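Local coordinates for protein chitinase A (Cycas revoluta, PDB 4MNK) that probably hydrolyses chitin as a plant class V chitinase of glycosyl hydrolase family 18 and is seen here with N-acetylglucosamine oligomers bound, at residues F28-Y33 against K70-I75. Residues are numbered along the deposited sequence; the frame is centred on the assembly and turned at random.
Sequences FTHLYY and KTLISI
L72 sets its CB over the centre of one face of the Y32 ring, inside the TIM barrel of family 18, a CH-pi contact 4.0 Å from the centroid. L72 CD1 reaches Y32 CE1 and L72 CD2 lies near Y32 OH, while S74 CB sits at the ring edge, near its plane. The H30 ring meets K70 CB and L72 CD1 obliquely; H30 CD2 lies 3.8 Å from K70 CB. F9 meets Y32 with its ring inclined, and W186 packs edge-to-face with H30.

The segments lie on neighbouring parallel strands, joined through helix 52-63 in a beta-alpha-beta unit. H30, Y32, K70 and L72 start toward the barrel interior, though the K70 chain then leads away to solvent. L31, Y33, T71 and I73 start toward the helix layer, where L31 and T71 touch V62. Y33 CG and I73 CG1 are both anti to their backbone N (chi1 -176° and -177°). The two side chains thus run side by side, and Y33 CD2 meets I73 CD1 at 4.0 Å.

Five backbone hydrogen bonds join the segments; the first, K70 N to T29 O, comes just before strand 30-36 begins. L72 gives its N-H to L31 O and accepts from Y33 N. Y32 OH bonds T157 and N188; S74 OG bonds D116, about 6 Å from a bound N-acetylglucosamine. Within 28-33, T29 OG1, also bonded to K6 N, holds the H30 ring through ND1 at 2.8 Å.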
# COMPACT_ATOMS: atom_id res chain seq x y z
N PHE A 28 11.41 6.85 7.94
CA PHE A 28 10.34 7.27 7.06
C PHE A 28 10.30 8.78 6.87
O PHE A 28 10.76 9.53 7.73
CB PHE A 28 8.99 6.79 7.59
CG PHE A 28 8.88 5.30 7.69
CD1 PHE A 28 8.53 4.54 6.59
CD2 PHE A 28 9.16 4.64 8.89
CE1 PHE A 28 8.45 3.15 6.67
CE2 PHE A 28 9.07 3.26 8.99
CZ PHE A 28 8.72 2.51 7.87
N THR A 29 9.73 9.20 5.75
CA THR A 29 9.40 10.61 5.52
C THR A 29 7.90 10.83 5.71
O THR A 29 7.47 11.93 6.07
CB THR A 29 9.80 11.07 4.10
OG1 THR A 29 9.11 10.28 3.13
CG2 THR A 29 11.30 10.93 3.88
N HIS A 30 7.10 9.80 5.45
CA HIS A 30 5.64 9.88 5.54
C HIS A 30 5.06 8.61 6.13
O HIS A 30 5.45 7.50 5.74
CB HIS A 30 5.02 10.15 4.17
CG HIS A 30 5.44 11.45 3.56
ND1 HIS A 30 6.68 11.62 2.96
CD2 HIS A 30 4.81 12.64 3.48
CE1 HIS A 30 6.78 12.86 2.53
NE2 HIS A 30 5.67 13.50 2.83
N LEU A 31 4.15 8.77 7.09
CA LEU A 31 3.48 7.64 7.72
C LEU A 31 1.97 7.80 7.58
O LEU A 31 1.42 8.86 7.86
CB LEU A 31 3.89 7.51 9.18
CG LEU A 31 5.31 7.00 9.42
CD1 LEU A 31 5.75 7.29 10.84
CD2 LEU A 31 5.42 5.52 9.09
N TYR A 32 1.32 6.72 7.15
CA TYR A 32 -0.11 6.72 6.92
C TYR A 32 -0.85 5.99 8.03
O TYR A 32 -0.41 4.94 8.50
CB TYR A 32 -0.44 6.01 5.61
CG TYR A 32 -0.12 6.74 4.31
CD1 TYR A 32 1.15 7.24 4.04
CD2 TYR A 32 -1.09 6.86 3.33
CE1 TYR A 32 1.43 7.87 2.83
CE2 TYR A 32 -0.82 7.48 2.12
CZ TYR A 32 0.43 7.98 1.88
OH TYR A 32 0.68 8.59 0.67
N TYR A 33 -1.98 6.57 8.43
CA TYR A 33 -2.95 5.92 9.31
C TYR A 33 -3.99 5.23 8.42
O TYR A 33 -4.63 5.89 7.60
CB TYR A 33 -3.61 6.97 10.19
CG TYR A 33 -4.59 6.45 11.23
CD1 TYR A 33 -4.24 6.43 12.57
CD2 TYR A 33 -5.86 6.02 10.87
CE1 TYR A 33 -5.13 5.97 13.54
CE2 TYR A 33 -6.76 5.55 11.83
CZ TYR A 33 -6.38 5.53 13.16
OH TYR A 33 -7.25 5.08 14.13
N LYS A 70 6.07 13.42 8.21
CA LYS A 70 4.71 13.90 7.97
C LYS A 70 3.76 12.72 7.94
O LYS A 70 4.18 11.58 7.79
CB LYS A 70 4.63 14.69 6.66
CG LYS A 70 5.43 15.98 6.68
CD LYS A 70 5.20 16.79 5.41
CE LYS A 70 6.12 18.00 5.34
NZ LYS A 70 5.87 18.98 6.43
N THR A 71 2.46 13.00 8.09
CA THR A 71 1.47 11.94 8.14
C THR A 71 0.31 12.19 7.19
O THR A 71 -0.00 13.33 6.84
CB THR A 71 0.91 11.74 9.56
OG1 THR A 71 0.26 12.95 9.97
CG2 THR A 71 2.01 11.36 10.54
N LEU A 72 -0.31 11.10 6.76
CA LEU A 72 -1.53 11.15 5.96
C LEU A 72 -2.52 10.16 6.54
O LEU A 72 -2.13 9.17 7.16
CB LEU A 72 -1.25 10.81 4.49
CG LEU A 72 -0.41 11.79 3.66
CD1 LEU A 72 1.09 11.57 3.84
CD2 LEU A 72 -0.78 11.71 2.18
N ILE A 73 -3.80 10.43 6.35
CA ILE A 73 -4.83 9.48 6.74
C ILE A 73 -5.45 8.88 5.48
O ILE A 73 -5.87 9.61 4.57
CB ILE A 73 -5.86 10.09 7.73
CG1 ILE A 73 -6.88 9.03 8.18
CG2 ILE A 73 -6.52 11.35 7.15
CD1 ILE A 73 -7.60 9.38 9.47
N SER A 74 -5.46 7.55 5.41
CA SER A 74 -5.99 6.83 4.26
C SER A 74 -7.45 6.47 4.48
O SER A 74 -7.83 5.97 5.55
CB SER A 74 -5.15 5.58 3.98
OG SER A 74 -5.61 4.90 2.83
N ILE A 75 -8.26 6.72 3.46
CA ILE A 75 -9.70 6.49 3.51
C ILE A 75 -10.04 5.29 2.64
O ILE A 75 -9.68 5.24 1.45
CB ILE A 75 -10.47 7.73 3.00
CG1 ILE A 75 -10.15 8.95 3.85
CG2 ILE A 75 -11.98 7.45 2.96
CD1 ILE A 75 -10.47 10.28 3.18